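Local structure of DocCel5: Type I dockerin repeat domain from A. cellulolyticus family 5 endoglucanase WP_010249057 S15I, I16N mutant (Acetivibrio cellulolyticus, 5NRK) at residues 17-22 and 50-55. The protein is a type I dockerin domain of a family 5 endoglucanase and probably docks the enzyme onto a cohesin module of the cellulosome scaffold. Residues are numbered along the deposited sequence; the frame is centred on the assembly and turned at random. Where two conformers were deposited one is given.
With CA (calcium ion), chain F.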
loop_
_atom_site.group_PDB
_atom_site.type_symbol
_atom_site.label_atom_id
_atom_site.label_comp_id
_atom_site.label_asym_id
_atom_site.label_seq_id
_atom_site.Cartn_x
_atom_site.Cartn_y
_atom_site.Cartn_z
ATOM N N ALA B 17 -3.655 -2.937 -5.770
ATOM C CA ALA B 17 -3.089 -1.994 -4.821
ATOM C C ALA B 17 -2.022 -2.662 -3.962
ATOM O O ALA B 17 -0.960 -2.083 -3.720
ATOM C CB ALA B 17 -4.180 -1.388 -3.954
ATOM N N LEU B 18 -2.300 -3.869 -3.477
ATOM C CA LEU B 18 -1.329 -4.596 -2.668
ATOM C C LEU B 18 -0.067 -4.885 -3.462
ATOM O O LEU B 18 1.050 -4.734 -2.955
ATOM C CB LEU B 18 -1.936 -5.910 -2.151
ATOM C CG LEU B 18 -2.963 -5.755 -1.038
ATOM C CD1 LEU B 18 -3.787 -7.017 -0.910
ATOM C CD2 LEU B 18 -2.287 -5.415 0.280
ATOM N N MET B 19 -0.224 -5.347 -4.692
ATOM C CA MET B 19 0.935 -5.626 -5.542
ATOM C C MET B 19 1.765 -4.357 -5.772
ATOM O O MET B 19 2.998 -4.400 -5.703
ATOM C CB MET B 19 0.504 -6.279 -6.842
ATOM C CG MET B 19 1.595 -6.398 -7.886
ATOM S SD MET B 19 2.639 -7.791 -7.503
ATOM C CE MET B 19 1.554 -9.188 -7.910
ATOM N N ARG B 20 1.096 -3.230 -6.045
ATOM C CA ARG B 20 1.814 -1.986 -6.253
ATOM C C ARG B 20 2.599 -1.622 -5.001
ATOM O O ARG B 20 3.784 -1.278 -5.051
ATOM C CB ARG B 20 0.860 -0.840 -6.621
ATOM C CG ARG B 20 1.620 0.386 -7.082
ATOM C CD ARG B 20 0.718 1.490 -7.616
ATOM N NE ARG B 20 1.550 2.497 -8.301
ATOM C CZ ARG B 20 2.059 3.573 -7.755
ATOM N NH1 ARG B 20 1.824 3.874 -6.477
ATOM N NH2 ARG B 20 2.835 4.363 -8.485
ATOM N N ASN B 21 1.944 -1.700 -3.852
ATOM C CA ASN B 21 2.584 -1.405 -2.580
ATOM C C ASN B 21 3.736 -2.322 -2.257
ATOM O O ASN B 21 4.778 -1.869 -1.755
ATOM C CB ASN B 21 1.570 -1.315 -1.444
ATOM C CG ASN B 21 0.802 0.001 -1.491
ATOM O OD1 ASN B 21 1.431 1.072 -1.455
ATOM N ND2 ASN B 21 -0.534 -0.038 -1.523
ATOM N N TYR B 22 3.601 -3.606 -2.586
ATOM C CA TYR B 22 4.691 -4.548 -2.408
ATOM C C TYR B 22 5.904 -4.154 -3.254
ATOM O O TYR B 22 7.040 -4.112 -2.762
ATOM C CB TYR B 22 4.209 -5.940 -2.805
ATOM C CG TYR B 22 5.269 -6.985 -2.791
ATOM C CD1 TYR B 22 5.736 -7.502 -1.599
ATOM C CD2 TYR B 22 5.831 -7.441 -3.983
ATOM C CE1 TYR B 22 6.730 -8.469 -1.591
ATOM C CE2 TYR B 22 6.828 -8.401 -3.996
ATOM C CZ TYR B 22 7.263 -8.911 -2.787
ATOM O OH TYR B 22 8.255 -9.876 -2.783
ATOM N N LEU B 50 6.383 -7.633 -14.101
ATOM C CA LEU B 50 5.680 -8.426 -15.106
ATOM C C LEU B 50 4.370 -8.971 -14.546
ATOM O O LEU B 50 3.327 -8.978 -15.219
ATOM C CB LEU B 50 6.530 -9.606 -15.592
ATOM C CG LEU B 50 7.870 -9.327 -16.251
ATOM C CD1 LEU B 50 8.537 -10.601 -16.710
ATOM C CD2 LEU B 50 7.663 -8.417 -17.420
ATOM N N ASP B 51 4.412 -9.424 -13.303
ATOM C CA ASP B 51 3.186 -9.902 -12.639
ATOM C C ASP B 51 2.183 -8.772 -12.439
ATOM O O ASP B 51 0.970 -8.959 -12.627
ATOM C CB ASP B 51 3.548 -10.563 -11.325
ATOM C CG ASP B 51 4.545 -11.658 -11.530
ATOM O OD1 ASP B 51 4.189 -12.704 -12.127
ATOM O OD2 ASP B 51 5.721 -11.505 -11.145
ATOM N N PHE B 52 2.670 -7.589 -12.078
ATOM C CA PHE B 52 1.839 -6.400 -11.936
ATOM C C PHE B 52 1.104 -6.075 -13.247
ATOM O O PHE B 52 -0.092 -5.786 -13.247
ATOM C CB PHE B 52 2.759 -5.279 -11.437
ATOM C CG PHE B 52 2.087 -3.991 -11.043
ATOM C CD1 PHE B 52 1.029 -3.954 -10.139
ATOM C CD2 PHE B 52 2.578 -2.797 -11.528
ATOM C CE1 PHE B 52 0.497 -2.737 -9.749
ATOM C CE2 PHE B 52 2.033 -1.582 -11.145
ATOM C CZ PHE B 52 0.966 -1.563 -10.287
ATOM N N ALA B 53 1.836 -6.159 -14.353
ATOM C CA ALA B 53 1.265 -5.926 -15.659
ATOM C C ALA B 53 0.200 -6.944 -16.000
ATOM O O ALA B 53 -0.842 -6.595 -16.564
ATOM C CB ALA B 53 2.363 -5.963 -16.718
ATOM N N ILE B 54 0.452 -8.209 -15.676
ATOM C CA ILE B 54 -0.503 -9.257 -15.964
ATOM C C ILE B 54 -1.790 -9.044 -15.165
ATOM O O ILE B 54 -2.907 -9.192 -15.683
ATOM C CB ILE B 54 0.108 -10.646 -15.697
ATOM C CG1 ILE B 54 1.216 -10.922 -16.711
ATOM C CG2 ILE B 54 -0.964 -11.731 -15.748
ATOM C CD1 ILE B 54 2.142 -12.060 -16.326
ATOM N N MET B 55 -1.648 -8.672 -13.906
ATOM C CA MET B 55 -2.810 -8.362 -13.091
ATOM C C MET B 55 -3.607 -7.193 -13.686
ATOM O O MET B 55 -4.845 -7.222 -13.710
ATOM C CB MET B 55 -2.363 -8.034 -11.675
ATOM C CG MET B 55 -3.558 -7.764 -10.786
ATOM S SD MET B 55 -3.208 -7.540 -9.048
ATOM C CE MET B 55 -2.456 -9.048 -8.459
HETATM CA CA CA F . 6.405 -13.750 -11.980
HETATM O O HOH W 1 7.627 -12.178 -13.354
#
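Met19 touches three residues of the facing helix, Asp51, Phe52 and Met55, with one unbranched side chain. The segment axes come no closer than 10.2 Å and run at 162° to each other, and large side chains fill the gap, flexible methionines beside the rigid ring of Phe52. With CG anti to the backbone N (chi1 170°) and bends at chi2 and chi3, one conformer of Met19 directs its stem at Phe52 and turns its methyl aside. Its CG lies 3.4 Å from CD1 of Phe52, as the two side chains run past one another in opposite senses. CE of Met19 comes within 4.0 Å of CE of Met55 and 4.2 Å of CB of Asp51, end contacts that are less certain because both methionines were modelled in two conformers. Phe52, next to Asp51 in the chain, supplies a broad apolar ring: CB of Arg20 lies 3.7 Å from its CE1. Arg20 suits this place because its aliphatic CB and CG pack against the ring, while the extended chain carries the charged guanidinium past it. Asp51 faces two ways. Its CB borders the apolar contact, while OD1 and OD2 both grip the calcium ion, each at 2.5 Å, completing an EF-hand-like loop with Asp40, Asn42, Asp44 and Ser46; Asn48 N also donates to OD2. The core between the helices is thus joined directly to a metal site. Phe16 stacks on Phe52, and Met55 touches Asp15, a ligand of another calcium; these contacts add to the packing of the near-antiparallel helices 13-23 and 49-59 of the dockerin fold.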